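Local coordinates for 43.8 kDa insecticidal crystal protein (Bacillus thuringiensis, PDB 4JP0), which forms one component of a binary insecticidal toxin active on western corn rootworm, whose primary target is probably the larval midgut epithelium, at residues N15-A20 and S31-K35; S87-W91 and I102-N106; Q144-K148 and G177-V181; D254-F259 and K280-S284; N308-T314 and T340-Y346. All coordinates share one frame; numbering follows the deposited sequence.

Contact 1: residues N15-A20 and S31-K35; sequences NGLYAA and SLMNK
The Y18 ring meets the carbonyl oxygen of M33 at its edge, near the ring plane. Water 1 also sits in plane at the edge, and it joins G16 O to K35 N. The K35 chain reaches the ring obliquely, with K35 CD 3.3 Å from Y18 CE1. K35 CG lies between its backbone N and carbonyl carbon (chi1 66°), and the chain is extended from there. Its ammonium NZ thereby comes to donate to Y18 OH at 3.1 Å.

These side chains extend from two antiparallel strands of a beta hairpin in the ricin B-type lectin (beta-trefoil) domain. Y18 and M33 form a hydrogen-bonded pair, with Y18 N to M33 O at 2.8 Å (176°). A20 and S31 form another, with the non-hydrogen-bonded pair A19 and L32 between them.

L17, just before the strand, crosses the L32 side chain at about a right angle, L17 CB to L32 CB 3.7 Å. L32 CD2 packs against the A19 backbone, and A112 of strand 109-112 touches L32. On the face of A20 and M33, A20 CB meets M33 CG at 3.8 Å, and Y43 touches both residues. N15 OD1 accepts from L17 N in an Asx turn.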
# COMPACT_ATOMS: atom_id res chain seq x y z
N ASN A 15 -8.04 -12.47 -37.85
CA ASN A 15 -9.05 -11.69 -38.57
C ASN A 15 -8.86 -10.18 -38.60
O ASN A 15 -9.62 -9.47 -39.27
CB ASN A 15 -10.44 -12.08 -38.06
CG ASN A 15 -10.72 -11.61 -36.63
OD1 ASN A 15 -10.21 -10.58 -36.16
ND2 ASN A 15 -11.59 -12.34 -35.96
N GLY A 16 -7.88 -9.70 -37.85
CA GLY A 16 -7.47 -8.29 -37.88
C GLY A 16 -8.43 -7.30 -37.23
O GLY A 16 -8.25 -6.07 -37.34
N LEU A 17 -9.44 -7.83 -36.54
CA LEU A 17 -10.44 -7.02 -35.83
C LEU A 17 -9.97 -6.62 -34.46
O LEU A 17 -9.09 -7.29 -33.91
CB LEU A 17 -11.75 -7.80 -35.76
CG LEU A 17 -12.36 -8.20 -37.12
CD1 LEU A 17 -13.68 -8.93 -36.83
CD2 LEU A 17 -12.58 -6.95 -38.00
N TYR A 18 -10.48 -5.50 -33.93
CA TYR A 18 -10.05 -4.98 -32.63
C TYR A 18 -11.07 -5.18 -31.51
O TYR A 18 -12.27 -4.94 -31.70
CB TYR A 18 -9.76 -3.49 -32.74
CG TYR A 18 -8.50 -3.23 -33.56
CD1 TYR A 18 -8.50 -3.34 -34.96
CD2 TYR A 18 -7.33 -2.85 -32.95
CE1 TYR A 18 -7.31 -3.08 -35.72
CE2 TYR A 18 -6.15 -2.59 -33.69
CZ TYR A 18 -6.16 -2.72 -35.07
OH TYR A 18 -5.00 -2.48 -35.79
N ALA A 19 -10.57 -5.55 -30.33
CA ALA A 19 -11.44 -5.71 -29.18
C ALA A 19 -12.04 -4.35 -28.86
O ALA A 19 -11.31 -3.32 -28.82
CB ALA A 19 -10.62 -6.24 -27.99
N ALA A 20 -13.35 -4.32 -28.59
CA ALA A 20 -14.06 -3.04 -28.46
C ALA A 20 -15.25 -3.10 -27.51
O ALA A 20 -15.88 -4.13 -27.39
CB ALA A 20 -14.57 -2.63 -29.83
N SER A 31 -16.60 -6.93 -27.94
CA SER A 31 -16.75 -7.56 -29.26
C SER A 31 -15.52 -7.28 -30.10
O SER A 31 -14.58 -6.67 -29.64
CB SER A 31 -17.96 -6.99 -30.00
OG SER A 31 -17.80 -5.55 -30.11
N LEU A 32 -15.55 -7.69 -31.36
CA LEU A 32 -14.46 -7.41 -32.28
C LEU A 32 -14.99 -6.55 -33.41
O LEU A 32 -15.94 -6.94 -34.10
CB LEU A 32 -13.86 -8.71 -32.85
CG LEU A 32 -13.11 -9.58 -31.82
CD1 LEU A 32 -12.57 -10.91 -32.42
CD2 LEU A 32 -11.96 -8.76 -31.20
N MET A 33 -14.32 -5.42 -33.65
CA MET A 33 -14.79 -4.46 -34.66
C MET A 33 -13.69 -4.17 -35.65
O MET A 33 -12.51 -4.20 -35.28
CB MET A 33 -15.15 -3.12 -33.99
CG MET A 33 -16.40 -3.19 -33.10
SD MET A 33 -17.88 -3.48 -34.12
CE MET A 33 -17.83 -1.97 -35.09
N ASN A 34 -14.09 -3.83 -36.88
CA ASN A 34 -13.14 -3.38 -37.90
C ASN A 34 -12.84 -1.90 -37.64
O ASN A 34 -13.76 -1.11 -37.42
CB ASN A 34 -13.70 -3.56 -39.30
CG ASN A 34 -12.67 -3.27 -40.37
OD1 ASN A 34 -12.07 -2.21 -40.38
ND2 ASN A 34 -12.45 -4.22 -41.26
N LYS A 35 -11.57 -1.52 -37.65
CA LYS A 35 -11.22 -0.15 -37.26
C LYS A 35 -11.73 0.87 -38.23
O LYS A 35 -11.74 2.06 -37.92
CB LYS A 35 -9.72 0.04 -36.96
CG LYS A 35 -8.80 -0.13 -38.15
CD LYS A 35 -7.35 -0.34 -37.64
CE LYS A 35 -6.35 -0.58 -38.76
NZ LYS A 35 -4.93 -0.59 -38.24
O HOH W 1 -9.74 -3.82 -38.29
O HOH W 2 -18.94 -4.42 -28.11

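Contact 2: residues S87-W91 and I102-N106; sequences SIQKW and IQSDN
K90 CG stands anti to the carbonyl carbon (chi1 -58°), and the chain bends at chi3. D105 CG stands anti to the backbone N (chi1 -171°). These torsions lay the two side chains alongside each other, pointing the same way. K90 CE comes 3.6 Å from D105 OD2. The salt bridge from K90 NZ to D105 OD2 is long, at 3.9 Å, and D105 OD2 also has a weak bond from Q56. The other carboxylate oxygen, D105 OD1, takes a weak hydrogen bond from S87 OG.

The backbone tie is firmer: D105 N donates to K90 O at 3.0 Å. Water 3 donates to the same K90 O at 2.7 Å and is also bonded to S104 OG. This water lies over the centre of one face of the W91 ring, 3.6 Å above its plane. S104 OG also accepts from N106 N, forming an ST turn.

W91 and S104 are a non-hydrogen-bonded antiparallel pair. The indole approaches I102 obliquely, with W91 CE3 3.6 Å from I102 CG2.

The contact lies at the end of the two-stranded sheet 91-96/99-104 away from its turn, in the ricin B-type lectin domain. V72 of strand 69-73, I59 of strand 56-61 and L123 of strand 121-124 pack around W91.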
# COMPACT_ATOMS: atom_id res chain seq x y z
N SER A 87 -11.88 -13.32 -9.08
CA SER A 87 -10.84 -13.99 -9.87
C SER A 87 -11.08 -13.91 -11.38
O SER A 87 -10.13 -13.93 -12.17
CB SER A 87 -10.68 -15.46 -9.44
OG SER A 87 -11.62 -16.31 -10.08
N ILE A 88 -12.34 -13.78 -11.76
CA ILE A 88 -12.70 -13.74 -13.18
C ILE A 88 -12.32 -12.46 -13.86
O ILE A 88 -12.73 -12.25 -14.99
CB ILE A 88 -14.20 -13.88 -13.35
CG1 ILE A 88 -14.88 -12.64 -12.72
CG2 ILE A 88 -14.70 -15.21 -12.79
CD1 ILE A 88 -16.35 -12.37 -13.21
N GLN A 89 -11.64 -11.55 -13.16
CA GLN A 89 -11.16 -10.36 -13.84
C GLN A 89 -9.65 -10.40 -14.02
O GLN A 89 -9.06 -9.45 -14.49
CB GLN A 89 -11.57 -9.12 -13.07
CG GLN A 89 -13.09 -8.94 -13.02
CD GLN A 89 -13.51 -7.81 -12.12
OE1 GLN A 89 -12.70 -7.30 -11.36
NE2 GLN A 89 -14.76 -7.43 -12.20
N LYS A 90 -9.01 -11.50 -13.61
CA LYS A 90 -7.53 -11.59 -13.72
C LYS A 90 -7.06 -12.28 -15.01
O LYS A 90 -7.62 -13.29 -15.43
CB LYS A 90 -6.94 -12.33 -12.51
CG LYS A 90 -7.27 -11.68 -11.15
CD LYS A 90 -6.44 -12.33 -10.03
CE LYS A 90 -6.99 -13.69 -9.71
NZ LYS A 90 -6.26 -14.43 -8.56
N TRP A 91 -6.02 -11.75 -15.63
CA TRP A 91 -5.54 -12.28 -16.91
C TRP A 91 -4.05 -12.56 -16.89
O TRP A 91 -3.30 -11.93 -16.12
CB TRP A 91 -5.83 -11.26 -18.05
CG TRP A 91 -7.29 -10.94 -18.12
CD1 TRP A 91 -7.95 -9.99 -17.41
CD2 TRP A 91 -8.26 -11.62 -18.90
NE1 TRP A 91 -9.29 -10.03 -17.72
CE2 TRP A 91 -9.50 -11.02 -18.64
CE3 TRP A 91 -8.20 -12.68 -19.81
CZ2 TRP A 91 -10.69 -11.44 -19.27
CZ3 TRP A 91 -9.37 -13.09 -20.44
CH2 TRP A 91 -10.59 -12.49 -20.15
N ILE A 102 -4.03 -14.69 -24.61
CA ILE A 102 -4.59 -13.98 -23.46
C ILE A 102 -5.42 -14.99 -22.71
O ILE A 102 -6.41 -15.51 -23.22
CB ILE A 102 -5.39 -12.72 -23.89
CG1 ILE A 102 -4.45 -11.72 -24.56
CG2 ILE A 102 -6.04 -12.08 -22.67
CD1 ILE A 102 -5.13 -10.56 -25.35
N GLN A 103 -4.99 -15.30 -21.50
CA GLN A 103 -5.63 -16.38 -20.76
C GLN A 103 -6.32 -15.88 -19.48
O GLN A 103 -5.74 -15.14 -18.67
CB GLN A 103 -4.55 -17.38 -20.39
CG GLN A 103 -5.05 -18.59 -19.56
CD GLN A 103 -3.95 -19.61 -19.36
OE1 GLN A 103 -3.39 -20.12 -20.32
NE2 GLN A 103 -3.63 -19.90 -18.09
N SER A 104 -7.56 -16.31 -19.31
CA SER A 104 -8.31 -15.99 -18.10
C SER A 104 -7.77 -16.79 -16.89
O SER A 104 -7.14 -17.85 -17.04
CB SER A 104 -9.80 -16.32 -18.31
OG SER A 104 -10.51 -16.29 -17.06
N ASP A 105 -8.02 -16.26 -15.70
CA ASP A 105 -7.75 -16.99 -14.47
C ASP A 105 -8.38 -18.38 -14.48
O ASP A 105 -7.87 -19.29 -13.83
CB ASP A 105 -8.33 -16.25 -13.26
CG ASP A 105 -7.87 -16.86 -11.97
OD1 ASP A 105 -8.67 -17.55 -11.28
OD2 ASP A 105 -6.68 -16.75 -11.62
N ASN A 106 -9.48 -18.55 -15.20
CA ASN A 106 -10.14 -19.84 -15.26
C ASN A 106 -9.45 -20.84 -16.20
O ASN A 106 -9.92 -21.96 -16.38
CB ASN A 106 -11.63 -19.69 -15.58
CG ASN A 106 -11.90 -19.36 -17.02
OD1 ASN A 106 -10.98 -19.29 -17.85
ND2 ASN A 106 -13.17 -19.16 -17.33
O HOH W 3 -10.18 -13.67 -16.31

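Contact 3: residues Q144-K148 and G177-V181; sequences QLPQK and GWTLV
K148 NZ has two polar partners at this contact, and both bonds are weak. One is the backbone oxygen of W178, with K148 NZ to W178 O at 3.4 Å. The other is water 4, which also accepts from W178 N at 3.2 Å. The lysine end is therefore linked to both the carbonyl and the amide of one strand residue.

The apolar part of K148 does more of the packing. K148 CA lies over the six-membered ring of W178, 3.6 Å from its centroid and 10° off the ring normal. This is a CH-pi contact over the face. K148 CB is above the same face, and K148 CG is 3.6 Å from W178 CE3. With CG anti to the backbone N (chi1 -179°), the lysine runs back across the indole toward the strand; the lysine and the indole overlap while running in opposite directions.

P146 O is at the edge of the indole, near its plane, 3.6 Å from W178 CH2. Q147 O approaches W178 CZ2 obliquely. Further along, L145 CD1 meets L180 CD1 at 4.0 Å, the two side chains meeting at a slant, and P146 CG touches L180 CD2.

Here the loop after strand 135-142 packs on strand 174-182, an outermost strand of a four-stranded antiparallel sheet. I204 of the adjacent strand 202-221 touches P146, W178 and L180. T179 CB points away from the loop, and its side chain touches L275 and L279 of helix 272-279.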
# COMPACT_ATOMS: atom_id res chain seq x y z
N GLN A 144 4.30 8.72 -18.84
CA GLN A 144 5.51 8.68 -18.01
C GLN A 144 5.08 8.62 -16.54
O GLN A 144 4.18 9.37 -16.09
CB GLN A 144 6.40 9.91 -18.28
CG GLN A 144 6.90 10.08 -19.76
CD GLN A 144 7.81 8.94 -20.24
OE1 GLN A 144 8.50 8.30 -19.44
NE2 GLN A 144 7.83 8.70 -21.56
N LEU A 145 5.69 7.73 -15.78
CA LEU A 145 5.28 7.51 -14.39
C LEU A 145 6.15 8.26 -13.40
O LEU A 145 7.27 8.61 -13.71
CB LEU A 145 5.29 6.03 -14.08
CG LEU A 145 4.27 5.22 -14.89
CD1 LEU A 145 4.02 3.91 -14.19
CD2 LEU A 145 2.96 5.98 -15.05
N PRO A 146 5.62 8.53 -12.21
CA PRO A 146 6.40 9.19 -11.16
C PRO A 146 7.62 8.32 -10.87
O PRO A 146 7.50 7.11 -10.85
CB PRO A 146 5.44 9.21 -9.95
CG PRO A 146 4.09 8.97 -10.49
CD PRO A 146 4.25 8.20 -11.79
N GLN A 147 8.76 8.96 -10.65
CA GLN A 147 10.06 8.38 -10.39
C GLN A 147 10.17 8.08 -8.89
O GLN A 147 9.81 8.92 -8.09
CB GLN A 147 11.09 9.46 -10.78
CG GLN A 147 12.55 9.13 -10.52
CD GLN A 147 13.48 10.38 -10.55
OE1 GLN A 147 13.13 11.43 -11.12
NE2 GLN A 147 14.66 10.24 -9.95
N LYS A 148 10.59 6.87 -8.52
CA LYS A 148 10.75 6.53 -7.11
C LYS A 148 11.93 7.31 -6.49
O LYS A 148 13.03 7.32 -7.03
CB LYS A 148 10.98 5.02 -7.01
CG LYS A 148 11.15 4.46 -5.60
CD LYS A 148 11.21 2.94 -5.70
CE LYS A 148 11.08 2.25 -4.37
NZ LYS A 148 10.34 0.93 -4.51
N GLY A 177 9.15 3.40 2.57
CA GLY A 177 8.57 2.59 1.49
C GLY A 177 7.75 3.47 0.56
O GLY A 177 7.19 4.47 1.00
N TRP A 178 7.66 3.09 -0.72
CA TRP A 178 6.99 3.89 -1.73
C TRP A 178 6.58 2.92 -2.82
O TRP A 178 7.37 2.05 -3.22
CB TRP A 178 8.00 4.92 -2.25
CG TRP A 178 7.62 5.95 -3.25
CD1 TRP A 178 7.46 7.28 -3.02
CD2 TRP A 178 7.51 5.78 -4.69
NE1 TRP A 178 7.20 7.95 -4.20
CE2 TRP A 178 7.22 7.06 -5.24
CE3 TRP A 178 7.58 4.68 -5.55
CZ2 TRP A 178 7.05 7.27 -6.60
CZ3 TRP A 178 7.41 4.88 -6.91
CH2 TRP A 178 7.13 6.16 -7.43
N THR A 179 5.36 3.03 -3.30
CA THR A 179 4.93 2.08 -4.33
C THR A 179 3.78 2.68 -5.12
O THR A 179 3.12 3.58 -4.65
CB THR A 179 4.56 0.73 -3.68
OG1 THR A 179 4.37 -0.29 -4.67
CG2 THR A 179 3.23 0.82 -2.92
N LEU A 180 3.60 2.21 -6.35
CA LEU A 180 2.58 2.78 -7.24
C LEU A 180 1.33 1.90 -7.23
O LEU A 180 1.42 0.67 -7.39
CB LEU A 180 3.12 2.84 -8.66
CG LEU A 180 4.25 3.85 -8.83
CD1 LEU A 180 4.71 3.89 -10.29
CD2 LEU A 180 3.77 5.20 -8.41
N VAL A 181 0.18 2.53 -7.04
CA VAL A 181 -1.06 1.77 -6.96
C VAL A 181 -1.99 2.10 -8.11
O VAL A 181 -2.33 3.25 -8.31
CB VAL A 181 -1.78 2.04 -5.61
CG1 VAL A 181 -3.16 1.30 -5.51
CG2 VAL A 181 -0.86 1.65 -4.46
O HOH W 4 9.93 0.94 -1.32

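Contact 4: residues D254-F259 and K280-S284; sequences DSGMKF and KIEYS
M257 is bonded to the segment 280-284 through both of its backbone polar groups. M257 N donates to E282 O at 2.9 Å. S284 N donates back to M257 O at 3.0 Å. The two bonds make a single bridge between M257 and Y283. Water 5 adds a looser link: it accepts from E282 N at 2.8 Å and gives a weak bond to S255 O.

Next to the bridge the backbones come very close. G256 CA is 3.2 Å from E282 O, and G256 and S284 have their CA atoms 3.8 Å apart.

D254 CB meets S284 OG at 3.5 Å without a bond between the two side chains. D254 OD2 accepts from H285 N, and S284 OG is bonded to E286 N and N252 ND2.

On the apolar side, M257 CG lies between its backbone N and carbonyl carbon (chi1 49°), with the chain extended beyond it. It crosses I281 at about a right angle, with M257 CG 3.7 Å from I281 CG2. The M257 side chain lies alongside Y283, and M257 CE meets the ring obliquely, 3.9 Å from Y283 CE2. F259 CE1 is at the edge of the Y283 ring, near its plane.

The arrangement is an isolated beta bridge in the toxin_10 region. It ties the short strand 257-259, paired with 249-251, to the loop that follows helix 272-279.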
# COMPACT_ATOMS: atom_id res chain seq x y z
N ASP A 254 -1.63 -5.47 15.75
CA ASP A 254 -0.38 -6.05 15.33
C ASP A 254 0.47 -5.01 14.54
O ASP A 254 1.69 -5.17 14.31
CB ASP A 254 -0.89 -7.12 14.30
CG ASP A 254 0.19 -8.05 13.76
OD1 ASP A 254 1.17 -7.56 13.13
OD2 ASP A 254 0.13 -9.28 13.87
N SER A 255 -0.17 -3.93 14.12
CA SER A 255 0.42 -3.01 13.12
C SER A 255 0.60 -3.71 11.77
O SER A 255 1.22 -3.17 10.84
CB SER A 255 1.74 -2.39 13.57
OG SER A 255 1.52 -1.35 14.51
N GLY A 256 0.05 -4.91 11.64
CA GLY A 256 0.11 -5.57 10.35
C GLY A 256 -1.14 -5.24 9.55
O GLY A 256 -2.12 -4.78 10.11
N MET A 257 -1.11 -5.48 8.26
CA MET A 257 -2.26 -5.12 7.46
C MET A 257 -3.21 -6.32 7.29
O MET A 257 -2.78 -7.47 7.30
CB MET A 257 -1.85 -4.58 6.08
CG MET A 257 -0.84 -5.43 5.35
SD MET A 257 -0.30 -4.65 3.80
CE MET A 257 0.56 -6.02 3.10
N LYS A 258 -4.49 -6.00 7.13
CA LYS A 258 -5.56 -6.98 6.98
C LYS A 258 -6.46 -6.47 5.87
O LYS A 258 -6.87 -5.33 5.88
CB LYS A 258 -6.29 -7.15 8.33
CG LYS A 258 -7.75 -7.62 8.29
CD LYS A 258 -7.94 -8.99 7.76
CE LYS A 258 -9.37 -9.49 8.11
NZ LYS A 258 -10.42 -9.03 7.11
N PHE A 259 -6.76 -7.30 4.88
CA PHE A 259 -7.53 -6.84 3.73
C PHE A 259 -9.04 -6.98 3.89
O PHE A 259 -9.53 -8.01 4.33
CB PHE A 259 -6.99 -7.47 2.42
CG PHE A 259 -5.62 -6.97 2.06
CD1 PHE A 259 -4.49 -7.54 2.64
CD2 PHE A 259 -5.45 -5.90 1.18
CE1 PHE A 259 -3.22 -7.04 2.34
CE2 PHE A 259 -4.21 -5.40 0.87
CZ PHE A 259 -3.08 -5.97 1.46
N LYS A 280 7.11 -2.65 3.07
CA LYS A 280 7.65 -3.34 4.24
C LYS A 280 6.69 -3.34 5.39
O LYS A 280 7.04 -2.98 6.54
CB LYS A 280 9.01 -2.77 4.68
CG LYS A 280 9.94 -2.48 3.52
CD LYS A 280 11.09 -1.57 3.95
CE LYS A 280 12.32 -1.78 3.06
NZ LYS A 280 13.57 -1.89 3.91
N ILE A 281 5.47 -3.78 5.10
CA ILE A 281 4.44 -3.89 6.11
C ILE A 281 4.09 -5.37 6.20
O ILE A 281 3.84 -6.01 5.19
CB ILE A 281 3.21 -3.11 5.66
CG1 ILE A 281 3.49 -1.61 5.70
CG2 ILE A 281 2.03 -3.43 6.55
CD1 ILE A 281 2.43 -0.83 4.99
N GLU A 282 4.10 -5.90 7.41
CA GLU A 282 3.80 -7.31 7.62
C GLU A 282 2.30 -7.57 7.50
O GLU A 282 1.48 -6.68 7.73
CB GLU A 282 4.28 -7.72 9.03
CG GLU A 282 5.80 -7.78 9.13
CD GLU A 282 6.31 -8.23 10.48
OE1 GLU A 282 5.51 -8.33 11.45
OE2 GLU A 282 7.54 -8.50 10.57
N TYR A 283 1.96 -8.79 7.11
CA TYR A 283 0.59 -9.24 7.20
C TYR A 283 0.29 -9.40 8.68
O TYR A 283 1.14 -9.85 9.47
CB TYR A 283 0.43 -10.60 6.52
CG TYR A 283 0.70 -10.57 5.02
CD1 TYR A 283 1.78 -11.25 4.47
CD2 TYR A 283 -0.13 -9.89 4.16
CE1 TYR A 283 2.01 -11.24 3.09
CE2 TYR A 283 0.10 -9.88 2.79
CZ TYR A 283 1.17 -10.54 2.28
OH TYR A 283 1.41 -10.52 0.94
N SER A 284 -0.92 -9.01 9.07
CA SER A 284 -1.32 -9.11 10.46
C SER A 284 -1.48 -10.56 10.89
O SER A 284 -1.78 -11.42 10.07
CB SER A 284 -2.63 -8.37 10.70
OG SER A 284 -3.10 -8.58 12.02
O HOH W 5 4.19 -3.92 9.38

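Contact 5: residues N308-T314 and T340-Y346; sequences NSIGFLT and TYNVTSY
N308 with Y346, I310 with T344 and F312 with N342 are antiparallel hydrogen-bonded pairs, each with two backbone bonds. In the I310/T344 pair, T344 N to I310 O is 2.8 Å. The S309/S345 and G311/V343 pairs between them are non-hydrogen-bonded. CA-H...O contacts add to the ladder, such as G311 CA to N342 O at 3.2 Å.

At one end a side chain takes over. T314 N donates to T340 OG1 at 2.9 Å (168°), and this hydroxyl is also bonded to D337 O. At the other end, water 6 donates to N308 OD1 and Y346 O.

The strands belong to the long hairpin 307-323/327-346 of the toxin_10 region. Strand 202-221 flanks it on the side of 307-323.

Apolar contacts lie on both faces. I310 and T344 run side by side, CG2 to CG2 4.0 Å. T344 CG2 also meets F312 CE1 at the ring edge, near its plane. On the opposite face, the Y341 ring passes obliquely by glycine G311, with Y341 CE1 3.8 Å from G311 CA. L313 CD2 lies at its edge. Y341 also stacks on Y231, and its hydroxyl bonds Y229 OH.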
# COMPACT_ATOMS: atom_id res chain seq x y z
N ASN A 308 13.39 12.00 35.97
CA ASN A 308 12.32 12.25 35.02
C ASN A 308 12.41 11.20 33.93
O ASN A 308 13.50 10.77 33.56
CB ASN A 308 12.44 13.67 34.43
CG ASN A 308 12.53 14.79 35.53
OD1 ASN A 308 13.39 15.69 35.46
ND2 ASN A 308 11.67 14.71 36.54
N SER A 309 11.26 10.77 33.40
CA SER A 309 11.24 9.76 32.34
C SER A 309 10.25 10.19 31.29
O SER A 309 9.33 10.95 31.57
CB SER A 309 10.80 8.42 32.92
OG SER A 309 10.83 7.38 31.95
N ILE A 310 10.46 9.73 30.07
CA ILE A 310 9.52 9.95 29.01
C ILE A 310 9.67 8.78 28.06
O ILE A 310 10.73 8.17 27.97
CB ILE A 310 9.78 11.29 28.29
CG1 ILE A 310 8.61 11.62 27.33
CG2 ILE A 310 11.08 11.24 27.55
CD1 ILE A 310 8.56 13.05 26.86
N GLY A 311 8.61 8.47 27.32
CA GLY A 311 8.66 7.37 26.40
C GLY A 311 8.37 7.78 24.96
O GLY A 311 7.70 8.79 24.71
N PHE A 312 8.91 7.00 24.03
CA PHE A 312 8.64 7.22 22.62
C PHE A 312 8.10 5.98 21.94
O PHE A 312 8.37 4.85 22.37
CB PHE A 312 9.92 7.64 21.91
CG PHE A 312 10.45 8.96 22.39
CD1 PHE A 312 11.40 9.02 23.41
CD2 PHE A 312 10.01 10.14 21.83
CE1 PHE A 312 11.88 10.22 23.86
CE2 PHE A 312 10.51 11.35 22.26
CZ PHE A 312 11.45 11.39 23.28
N LEU A 313 7.33 6.22 20.88
CA LEU A 313 6.77 5.18 20.02
C LEU A 313 7.17 5.46 18.59
O LEU A 313 7.31 6.63 18.20
CB LEU A 313 5.25 5.22 20.09
CG LEU A 313 4.69 4.77 21.44
CD1 LEU A 313 3.28 5.27 21.63
CD2 LEU A 313 4.75 3.22 21.47
N THR A 314 7.32 4.40 17.80
CA THR A 314 7.55 4.54 16.37
C THR A 314 6.19 4.75 15.77
O THR A 314 5.28 3.95 16.00
CB THR A 314 8.18 3.28 15.77
OG1 THR A 314 9.53 3.20 16.20
CG2 THR A 314 8.30 3.42 14.23
N THR A 340 7.15 -0.98 20.01
CA THR A 340 8.33 -0.14 19.79
C THR A 340 8.56 0.83 20.93
O THR A 340 9.44 1.69 20.84
CB THR A 340 8.23 0.68 18.50
OG1 THR A 340 7.12 1.59 18.59
CG2 THR A 340 7.92 -0.23 17.32
N TYR A 341 7.78 0.70 21.99
CA TYR A 341 7.84 1.66 23.08
C TYR A 341 9.21 1.63 23.74
O TYR A 341 9.71 0.56 24.11
CB TYR A 341 6.72 1.35 24.10
CG TYR A 341 6.59 2.34 25.23
CD1 TYR A 341 6.22 3.66 24.98
CD2 TYR A 341 6.82 1.96 26.53
CE1 TYR A 341 6.09 4.58 26.02
CE2 TYR A 341 6.70 2.88 27.59
CZ TYR A 341 6.34 4.18 27.32
OH TYR A 341 6.23 5.07 28.38
N ASN A 342 9.81 2.80 23.90
CA ASN A 342 11.08 2.86 24.60
C ASN A 342 11.03 4.01 25.54
O ASN A 342 10.49 5.05 25.20
CB ASN A 342 12.22 3.12 23.62
CG ASN A 342 12.68 1.87 22.96
OD1 ASN A 342 13.58 1.18 23.48
ND2 ASN A 342 12.06 1.53 21.81
N VAL A 343 11.59 3.84 26.74
CA VAL A 343 11.64 4.99 27.65
C VAL A 343 13.06 5.51 27.81
O VAL A 343 14.06 4.78 27.61
CB VAL A 343 11.08 4.63 29.04
CG1 VAL A 343 9.59 4.39 28.96
CG2 VAL A 343 11.79 3.40 29.60
N THR A 344 13.19 6.78 28.18
CA THR A 344 14.51 7.30 28.44
C THR A 344 14.39 8.23 29.63
O THR A 344 13.33 8.76 29.92
CB THR A 344 15.15 7.95 27.17
OG1 THR A 344 16.52 8.31 27.44
CG2 THR A 344 14.48 9.28 26.79
N SER A 345 15.48 8.39 30.35
CA SER A 345 15.39 9.13 31.59
C SER A 345 16.41 10.22 31.78
O SER A 345 17.37 10.36 31.01
CB SER A 345 15.56 8.13 32.73
OG SER A 345 16.86 7.56 32.66
N TYR A 346 16.17 11.02 32.82
CA TYR A 346 17.09 12.07 33.21
C TYR A 346 17.04 12.22 34.72
O TYR A 346 15.99 12.50 35.27
CB TYR A 346 16.68 13.38 32.59
CG TYR A 346 17.71 14.41 32.87
CD1 TYR A 346 19.01 14.21 32.46
CD2 TYR A 346 17.40 15.56 33.58
CE1 TYR A 346 19.99 15.16 32.72
CE2 TYR A 346 18.38 16.52 33.84
CZ TYR A 346 19.67 16.30 33.41
OH TYR A 346 20.66 17.24 33.67
O HOH W 6 15.46 14.80 36.77

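Contacts 1 and 2 lie in the ricin B-type lectin part, contacts 4 and 5 in the toxin_10 part. Contacts 3 and 5 share a sheet: contact 3 uses outer strand 174-182, and contact 5 pairs inner strand 307-323 with the other outer strand, 327-346. Contacts 1 and 5, about 66 Å apart between centres, are both antiparallel hairpin ladders. Contact 2 has one backbone bond with a long salt bridge and a shared water. Contact 4 has a two-bond bridge with methionine packing. Contact 3 is a surface contact, joined mainly by a lysine-tryptophan overlap. The other four are partly buried, and contact 5 has the most buried residues.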